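Local coordinates for homoserine kinase (PDB 3HUL), which probably catalyses the ATP-dependent phosphorylation of L-homoserine to O-phospho-L-homoserine in threonine biosynthesis, as a member of the GHMP kinase family, at residues I5-T10 with A128-G133; C21-T26 with L132-V137; L25-T30 with L277-E282. All coordinates share one frame; numbering follows the deposited sequence.

Contact 1: I5-T10 with A128-G133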
loop_
_atom_site.group_PDB
_atom_site.type_symbol
_atom_site.label_atom_id
_atom_site.label_comp_id
_atom_site.label_asym_id
_atom_site.label_seq_id
_atom_site.Cartn_x
_atom_site.Cartn_y
_atom_site.Cartn_z
ATOM N N ILE A 5 15.005 12.854 -25.974
ATOM C CA ILE A 5 14.781 13.071 -24.555
ATOM C C ILE A 5 13.355 13.532 -24.468
ATOM O O ILE A 5 12.975 14.456 -25.159
ATOM C CB ILE A 5 15.698 14.175 -23.986
ATOM C CG1 ILE A 5 17.167 13.790 -24.125
ATOM C CG2 ILE A 5 15.329 14.509 -22.520
ATOM C CD1 ILE A 5 18.090 14.890 -23.738
ATOM N N ARG A 6 12.565 12.862 -23.632
ATOM C CA ARG A 6 11.169 13.232 -23.406
ATOM C C ARG A 6 10.930 13.434 -21.912
ATOM O O ARG A 6 11.394 12.640 -21.106
ATOM C CB ARG A 6 10.238 12.148 -23.927
ATOM C CG ARG A 6 8.800 12.607 -24.017
ATOM C CD ARG A 6 7.819 11.511 -23.670
ATOM N NE ARG A 6 7.815 10.470 -24.687
ATOM C CZ ARG A 6 7.287 10.606 -25.903
ATOM N NH1 ARG A 6 6.698 11.745 -26.260
ATOM N NH2 ARG A 6 7.355 9.597 -26.769
ATOM N N VAL A 7 10.230 14.516 -21.554
ATOM C CA VAL A 7 9.977 14.878 -20.152
ATOM C C VAL A 7 8.532 15.302 -20.039
ATOM O O VAL A 7 8.078 16.113 -20.850
ATOM C CB VAL A 7 10.857 16.064 -19.677
ATOM C CG1 VAL A 7 10.632 16.340 -18.190
ATOM C CG2 VAL A 7 12.369 15.814 -19.982
ATOM N N PRO A 8 7.799 14.760 -19.033
ATOM C CA PRO A 8 6.395 15.088 -18.894
ATOM C C PRO A 8 6.072 16.381 -18.111
ATOM O O PRO A 8 6.873 16.849 -17.284
ATOM C CB PRO A 8 5.831 13.874 -18.148
ATOM C CG PRO A 8 6.933 13.416 -17.276
ATOM C CD PRO A 8 8.226 13.751 -18.040
ATOM N N ALA A 9 4.893 16.936 -18.403
ATOM C CA ALA A 9 4.276 17.984 -17.632
ATOM C C ALA A 9 3.952 17.467 -16.235
ATOM O O ALA A 9 3.824 16.253 -16.025
ATOM C CB ALA A 9 3.008 18.428 -18.318
ATOM N N THR A 10 3.816 18.388 -15.290
ATOM C CA THR A 10 3.529 18.063 -13.891
ATOM C C THR A 10 2.662 19.142 -13.296
ATOM O O THR A 10 2.769 20.321 -13.661
ATOM C CB THR A 10 4.829 18.014 -13.020
ATOM O OG1 THR A 10 5.576 19.206 -13.256
ATOM C CG2 THR A 10 5.698 16.811 -13.356
ATOM N N ALA A 128 10.482 16.417 -9.156
ATOM C CA ALA A 128 10.567 15.027 -8.737
ATOM C C ALA A 128 9.607 14.148 -9.588
ATOM O O ALA A 128 10.046 13.166 -10.178
ATOM C CB ALA A 128 10.300 14.883 -7.215
ATOM N N PRO A 129 8.312 14.523 -9.693
ATOM C CA PRO A 129 7.463 13.729 -10.605
ATOM C C PRO A 129 7.896 13.813 -12.093
ATOM O O PRO A 129 7.676 12.855 -12.835
ATOM C CB PRO A 129 6.040 14.290 -10.383
ATOM C CG PRO A 129 6.189 15.521 -9.607
ATOM C CD PRO A 129 7.549 15.554 -8.960
ATOM N N ALA A 130 8.524 14.916 -12.524
ATOM C CA ALA A 130 9.043 14.979 -13.898
ATOM C C ALA A 130 10.129 13.924 -14.115
ATOM O O ALA A 130 10.191 13.296 -15.165
ATOM C CB ALA A 130 9.565 16.396 -14.248
ATOM N N VAL A 131 10.961 13.704 -13.108
ATOM C CA VAL A 131 11.967 12.646 -13.186
ATOM C C VAL A 131 11.403 11.252 -12.882
ATOM O O VAL A 131 11.744 10.300 -13.543
ATOM C CB VAL A 131 13.132 12.926 -12.224
ATOM C CG1 VAL A 131 14.174 11.766 -12.263
ATOM C CG2 VAL A 131 13.787 14.241 -12.573
ATOM N N LEU A 132 10.532 11.129 -11.885
ATOM C CA LEU A 132 10.212 9.805 -11.311
ATOM C C LEU A 132 8.929 9.238 -11.864
ATOM O O LEU A 132 8.719 8.027 -11.864
ATOM C CB LEU A 132 10.120 9.918 -9.810
ATOM C CG LEU A 132 11.428 10.465 -9.223
ATOM C CD1 LEU A 132 11.233 10.637 -7.756
ATOM C CD2 LEU A 132 12.625 9.518 -9.547
ATOM N N GLY A 133 8.083 10.131 -12.367
ATOM C CA GLY A 133 6.810 9.741 -12.921
ATOM C C GLY A 133 5.785 9.629 -11.801
ATOM O O GLY A 133 6.122 9.567 -10.621
#

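Contact 2: C21-T26 with L132-V137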
loop_
_atom_site.group_PDB
_atom_site.type_symbol
_atom_site.label_atom_id
_atom_site.label_comp_id
_atom_site.label_asym_id
_atom_site.label_seq_id
_atom_site.Cartn_x
_atom_site.Cartn_y
_atom_site.Cartn_z
ATOM N N CYS A 21 3.686 17.949 -2.856
ATOM C CA CYS A 21 3.024 16.941 -3.670
ATOM C C CYS A 21 2.873 17.396 -5.127
ATOM O O CYS A 21 2.492 18.547 -5.414
ATOM C CB CYS A 21 1.641 16.599 -3.079
ATOM S SG CYS A 21 1.706 15.974 -1.363
ATOM N N GLY A 22 3.140 16.472 -6.039
ATOM C CA GLY A 22 3.006 16.761 -7.448
ATOM C C GLY A 22 2.850 15.493 -8.239
ATOM O O GLY A 22 3.146 14.397 -7.744
ATOM N N LEU A 23 2.450 15.654 -9.493
ATOM C CA LEU A 23 1.891 14.562 -10.279
ATOM C C LEU A 23 2.248 14.803 -11.738
ATOM O O LEU A 23 2.016 15.910 -12.245
ATOM C CB LEU A 23 0.353 14.513 -10.069
ATOM C CG LEU A 23 -0.552 13.476 -10.765
ATOM C CD1 LEU A 23 -0.209 12.047 -10.319
ATOM C CD2 LEU A 23 -1.998 13.756 -10.425
ATOM N N ALA A 24 2.835 13.794 -12.385
ATOM C CA ALA A 24 3.222 13.880 -13.791
ATOM C C ALA A 24 2.001 13.652 -14.660
ATOM O O ALA A 24 1.136 12.863 -14.304
ATOM C CB ALA A 24 4.354 12.864 -14.146
ATOM N N LEU A 25 1.956 14.336 -15.799
ATOM C CA LEU A 25 0.791 14.340 -16.697
ATOM C C LEU A 25 1.183 14.059 -18.156
ATOM O O LEU A 25 2.338 14.245 -18.530
ATOM C CB LEU A 25 0.076 15.693 -16.615
ATOM C CG LEU A 25 -0.471 16.105 -15.254
ATOM C CD1 LEU A 25 -1.125 17.475 -15.392
ATOM C CD2 LEU A 25 -1.479 15.060 -14.788
ATOM N N THR A 26 0.217 13.611 -18.964
ATOM C CA THR A 26 0.481 13.206 -20.349
ATOM C C THR A 26 0.563 14.408 -21.317
ATOM O O THR A 26 -0.213 14.501 -22.263
ATOM C CB THR A 26 -0.581 12.173 -20.846
ATOM O OG1 THR A 26 -1.879 12.667 -20.547
ATOM C CG2 THR A 26 -0.408 10.784 -20.151
ATOM N N LEU A 132 10.532 11.129 -11.885
ATOM C CA LEU A 132 10.212 9.805 -11.311
ATOM C C LEU A 132 8.929 9.238 -11.864
ATOM O O LEU A 132 8.719 8.027 -11.864
ATOM C CB LEU A 132 10.120 9.918 -9.810
ATOM C CG LEU A 132 11.428 10.465 -9.223
ATOM C CD1 LEU A 132 11.233 10.637 -7.756
ATOM C CD2 LEU A 132 12.625 9.518 -9.547
ATOM N N GLY A 133 8.083 10.131 -12.367
ATOM C CA GLY A 133 6.810 9.741 -12.921
ATOM C C GLY A 133 5.785 9.629 -11.801
ATOM O O GLY A 133 6.122 9.567 -10.621
ATOM N N ASN A 134 4.527 9.610 -12.208
ATOM C CA ASN A 134 3.416 9.404 -11.313
ATOM C C ASN A 134 3.288 10.479 -10.229
ATOM O O ASN A 134 3.469 11.663 -10.498
ATOM C CB ASN A 134 3.486 7.980 -10.729
ATOM C CG ASN A 134 2.156 7.305 -10.758
ATOM O OD1 ASN A 134 1.158 7.873 -10.302
ATOM N ND2 ASN A 134 2.114 6.101 -11.314
ATOM N N TRP A 135 2.998 10.057 -9.006
ATOM C CA TRP A 135 2.691 10.977 -7.899
ATOM C C TRP A 135 3.851 10.918 -6.912
ATOM O O TRP A 135 4.248 9.819 -6.472
ATOM C CB TRP A 135 1.332 10.624 -7.266
ATOM C CG TRP A 135 1.036 11.292 -5.953
ATOM C CD1 TRP A 135 1.271 12.594 -5.615
ATOM C CD2 TRP A 135 0.448 10.679 -4.801
ATOM N NE1 TRP A 135 0.874 12.827 -4.325
ATOM C CE2 TRP A 135 0.369 11.668 -3.797
ATOM C CE3 TRP A 135 -0.053 9.399 -4.533
ATOM C CZ2 TRP A 135 -0.192 11.420 -2.529
ATOM C CZ3 TRP A 135 -0.584 9.135 -3.266
ATOM C CH2 TRP A 135 -0.638 10.148 -2.274
ATOM N N VAL A 136 4.435 12.083 -6.626
ATOM C CA VAL A 136 5.548 12.170 -5.668
ATOM C C VAL A 136 5.185 13.058 -4.498
ATOM O O VAL A 136 4.687 14.168 -4.696
ATOM C CB VAL A 136 6.859 12.680 -6.309
ATOM C CG1 VAL A 136 8.080 12.573 -5.272
ATOM C CG2 VAL A 136 7.153 11.879 -7.541
ATOM N N VAL A 137 5.384 12.534 -3.289
ATOM C CA VAL A 137 5.304 13.333 -2.070
ATOM C C VAL A 137 6.741 13.640 -1.658
ATOM O O VAL A 137 7.557 12.726 -1.465
ATOM C CB VAL A 137 4.571 12.588 -0.928
ATOM C CG1 VAL A 137 4.612 13.390 0.401
ATOM C CG2 VAL A 137 3.162 12.244 -1.323
#

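Contact 3: L25-T30 with L277-E282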
loop_
_atom_site.group_PDB
_atom_site.type_symbol
_atom_site.label_atom_id
_atom_site.label_comp_id
_atom_site.label_asym_id
_atom_site.label_seq_id
_atom_site.Cartn_x
_atom_site.Cartn_y
_atom_site.Cartn_z
ATOM N N LEU A 25 1.956 14.336 -15.799
ATOM C CA LEU A 25 0.791 14.340 -16.697
ATOM C C LEU A 25 1.183 14.059 -18.156
ATOM O O LEU A 25 2.338 14.245 -18.530
ATOM C CB LEU A 25 0.076 15.693 -16.615
ATOM C CG LEU A 25 -0.471 16.105 -15.254
ATOM C CD1 LEU A 25 -1.125 17.475 -15.392
ATOM C CD2 LEU A 25 -1.479 15.060 -14.788
ATOM N N THR A 26 0.217 13.611 -18.964
ATOM C CA THR A 26 0.481 13.206 -20.349
ATOM C C THR A 26 0.563 14.408 -21.317
ATOM O O THR A 26 -0.213 14.501 -22.263
ATOM C CB THR A 26 -0.581 12.173 -20.846
ATOM O OG1 THR A 26 -1.879 12.667 -20.547
ATOM C CG2 THR A 26 -0.408 10.784 -20.151
ATOM N N LEU A 27 1.465 15.350 -21.038
ATOM C CA LEU A 27 1.875 16.358 -22.020
ATOM C C LEU A 27 3.384 16.334 -21.942
ATOM O O LEU A 27 3.926 16.031 -20.874
ATOM C CB LEU A 27 1.345 17.747 -21.683
ATOM C CG LEU A 27 -0.144 18.036 -21.841
ATOM C CD1 LEU A 27 -0.437 19.417 -21.234
ATOM C CD2 LEU A 27 -0.637 17.956 -23.326
ATOM N N TYR A 28 4.049 16.606 -23.057
ATOM C CA TYR A 28 5.490 16.337 -23.170
ATOM C C TYR A 28 6.323 17.440 -23.770
ATOM O O TYR A 28 5.870 18.182 -24.633
ATOM C CB TYR A 28 5.769 15.031 -23.923
ATOM C CG TYR A 28 4.951 13.882 -23.399
ATOM C CD1 TYR A 28 5.314 13.225 -22.216
ATOM C CD2 TYR A 28 3.792 13.481 -24.056
ATOM C CE1 TYR A 28 4.566 12.192 -21.727
ATOM C CE2 TYR A 28 3.029 12.450 -23.573
ATOM C CZ TYR A 28 3.425 11.808 -22.404
ATOM O OH TYR A 28 2.673 10.781 -21.911
ATOM N N LEU A 29 7.536 17.537 -23.250
ATOM C CA LEU A 29 8.615 18.274 -23.842
ATOM C C LEU A 29 9.471 17.185 -24.429
ATOM O O LEU A 29 9.918 16.279 -23.704
ATOM C CB LEU A 29 9.354 19.097 -22.779
ATOM C CG LEU A 29 10.690 19.831 -23.031
ATOM C CD1 LEU A 29 11.048 19.986 -24.479
ATOM C CD2 LEU A 29 10.711 21.187 -22.342
ATOM N N THR A 30 9.630 17.238 -25.753
ATOM C CA THR A 30 10.443 16.285 -26.500
ATOM C C THR A 30 11.633 16.960 -27.213
ATOM O O THR A 30 11.448 17.846 -28.062
ATOM C CB THR A 30 9.608 15.506 -27.549
ATOM O OG1 THR A 30 8.460 14.915 -26.915
ATOM C CG2 THR A 30 10.456 14.398 -28.181
ATOM N N LEU A 277 -8.775 20.225 -22.193
ATOM C CA LEU A 277 -7.958 19.098 -22.628
ATOM C C LEU A 277 -8.084 17.922 -21.677
ATOM O O LEU A 277 -8.273 18.104 -20.491
ATOM C CB LEU A 277 -6.489 19.513 -22.752
ATOM C CG LEU A 277 -5.959 19.850 -24.151
ATOM C CD1 LEU A 277 -6.690 21.027 -24.812
ATOM C CD2 LEU A 277 -4.445 20.138 -24.086
ATOM N N LEU A 278 -7.990 16.719 -22.215
ATOM C CA LEU A 278 -8.045 15.515 -21.402
ATOM C C LEU A 278 -6.623 15.007 -21.173
ATOM O O LEU A 278 -5.857 14.766 -22.112
ATOM C CB LEU A 278 -8.939 14.451 -22.056
ATOM C CG LEU A 278 -9.316 13.142 -21.350
ATOM C CD1 LEU A 278 -9.685 13.326 -19.894
ATOM C CD2 LEU A 278 -10.486 12.492 -22.086
ATOM N N LEU A 279 -6.255 14.895 -19.904
ATOM C CA LEU A 279 -4.917 14.405 -19.560
ATOM C C LEU A 279 -5.025 13.165 -18.702
ATOM O O LEU A 279 -5.982 13.019 -17.975
ATOM C CB LEU A 279 -4.154 15.485 -18.804
ATOM C CG LEU A 279 -4.267 16.927 -19.293
ATOM C CD1 LEU A 279 -3.602 17.830 -18.294
ATOM C CD2 LEU A 279 -3.658 17.129 -20.692
ATOM N N ASP A 280 -4.024 12.290 -18.783
ATOM C CA ASP A 280 -3.902 11.193 -17.865
ATOM C C ASP A 280 -2.697 11.389 -16.936
ATOM O O ASP A 280 -1.816 12.216 -17.208
ATOM C CB ASP A 280 -3.788 9.868 -18.629
ATOM C CG ASP A 280 -5.109 9.456 -19.296
ATOM O OD1 ASP A 280 -6.136 9.311 -18.608
ATOM O OD2 ASP A 280 -5.116 9.270 -20.518
ATOM N N VAL A 281 -2.664 10.611 -15.849
ATOM C CA VAL A 281 -1.462 10.454 -15.021
ATOM C C VAL A 281 -0.403 9.785 -15.878
ATOM O O VAL A 281 -0.680 8.784 -16.523
ATOM C CB VAL A 281 -1.745 9.618 -13.732
ATOM C CG1 VAL A 281 -0.469 9.299 -12.965
ATOM C CG2 VAL A 281 -2.785 10.348 -12.803
ATOM N N GLU A 282 0.798 10.356 -15.916
ATOM C CA GLU A 282 1.911 9.739 -16.636
ATOM C C GLU A 282 2.809 8.991 -15.630
ATOM O O GLU A 282 3.391 9.591 -14.718
ATOM C CB GLU A 282 2.685 10.797 -17.467
ATOM C CG GLU A 282 4.015 10.326 -18.077
ATOM C CD GLU A 282 3.868 9.072 -18.940
ATOM O OE1 GLU A 282 3.243 9.147 -20.021
ATOM O OE2 GLU A 282 4.388 8.006 -18.544
HETATM O O HOH W 1 -3.451 13.344 -22.841
#

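Contact 1: I5-T10 with A128-G133
Strand 5-10 meets the last turn of helix 127-132 most tightly at Thr10, whose methyl is set down on the backbone of the helix. With chi1 at 50°, CG2 lies anti to the carbonyl carbon and comes within 3.5 Å of Ala130 N. The same methyl touches the flank of the Pro129 ring, with CG2 to CB of Pro129 at 3.9 Å, and faces the Ala130 methyl. OG1 takes the crowded position between the backbone N and carbonyl carbon of Thr10, and there it is hydrogen-bonded to ND2 of Asn126, so the hydroxyl is satisfied and its rotation probably fixed just ahead of the helix. The Pro8 ring, whose CA-CB bond is directed at the helix, lays its CD edge against Ala130 O at 3.5 Å. No hydrogen bond crosses between the segments; with only a methyl at Ala130, the axes approach to 7.5 Å. This is a helix lying on a sheet of the GHMP kinase N-terminal domain, the two running obliquely antiparallel at 138°. Close by, Thr10 also packs on Ser90 of helix 88-103, and its side chain is about 4 Å from that of Gly87; both belong to the predicted ATP-binding segment. Toward the start of the strand the contact loosens: Val7, its CG1 anti to the backbone N, offers that methyl to Ala130 CB at 4.1 Å, and then leans on Ala91 and Val94 of helix 88-103. Beyond it the strand runs on to the partly exposed Arg6, on the solvent side.

Contact 2: C21-T26 with L132-V137
Trp135 points the pyrrole edge of its indole at the backbone of strand 21-25, CD1 approaching Gly22 O at 3.4 Å in the plane of the ring, while NE1 sits next to the CB of Cys21. CG is anti to the backbone N (chi1 168°), which brings the CD1-NE1 edge to strand 21-25. NE1 is buried with no hydrogen-bonding partner in the model. At the base of the Trp135 side chain Leu23 crosses obliquely: its CG is also anti to the backbone N, and CD1 reaches Trp135 CB at 3.7 Å. On this same face the Cys21 sulphur, anti to the carbonyl carbon, touches CG2 of Val137. On the other face of the sheet Val136 rests on Ala128 and Pro129 of helix 127-132. The backbones form an antiparallel ladder within the large mixed sheet of the GHMP kinase fold, Gly22 and Val136 making the hydrogen-bonded pair between the non-hydrogen-bonded pairs Cys21-Val137 and Leu23-Trp135. The bond from Val136 N to Gly22 O, 2.9 Å long, is nearly straight at 168° and nearly along the C=O axis. Its return partner, Gly22 N to Val136 O, is longer at 3.1 Å. One step past the last bridged pair, Ala24 N donates to Asn134 O at 2.9 Å from above the carbonyl plane. Gly133, with positive phi, ends helix 127-132; its backbone angles would jam a side chain against the preceding carbonyl. Asn134 OD1 accepts from Phe152 N, and the Phe152 ring meets Trp135 edge-to-face. Ile195 and Ile198 of helix 181-198 pack on the indole, and Val137 touches Asn192 of a second subunit.

Contact 3: L25-T30 with L277-E282
A pair of hydrogen bonds ties Thr26, at the corner of the chain, to Asp280 at the end of strand 275-280. The hydroxyl of Thr26, in the crowded position between its own backbone N and carbonyl carbon, accepts the amide of Asp280: N to OG1 is 2.8 Å and the N-H points almost straight at it, 169°. In return Thr26 N donates to Asp280 O at 3.0 Å, in the carbonyl plane though more bent at 136°. The two side chains lie side by side, Thr26 CG2 against Asp280 CB. A water is hydrogen-bonded to Thr26 OG1 and donates to Leu278 O, extending the polar seam along the strand.

A further bond joins Tyr28 to Glu282, tip to tip. Tyr28 OH donates to OE1 of Glu282 at 2.6 Å, in the plane of the ring, using the anti lone pair of that oxygen. Glu282 reaches it with CG anti to the backbone N and a chain bent at chi2, so that its carboxylate plane stands 56° from the ring; its other oxygen, OE2, accepts from Ser284 N. The carboxylate is therefore held at both oxygens, while the Tyr28 ring is in cation-pi contact with Arg6.

Apart from these bonds, an apolar group forms: Leu279 crosses Leu25 obliquely, CD1 to CD1 at 3.8 Å, and its CD2 meets CG of Leu27 at the same 3.8 Å. The corner takes the form of an inverse gamma turn centred on Thr26, with a weak Leu27 N to Leu25 O bond, where the chain passes from strand 21-25 to strand 27-36. On the far side Leu279 rests on Ala159 of strand 156-161, and Leu278 packs on helix 260-268, so the contact joins the large mixed sheet to the four-stranded antiparallel one.

In the fold
The three contacts meet around one corner of the large mixed sheet, their centres 7 to 11 Å apart. Contact 1 starts on strand 3-12, whose antiparallel neighbours 21-25 and 27-36 begin contacts 2 and 3; Ala9 O to Leu25 N, 2.7 Å, probably ties the first two. Contacts 1 and 2 share Leu132 and Gly133, where helix 127-132 passes into strand 135-141, and contacts 2 and 3 share Leu25 and Thr26. Asn134 N probably bonds to Glu282 O, joining the late segments too. Residues from the chain's start, middle and end thus converge, and the predicted ATP-binding segment lies beside contacts 1 and 3.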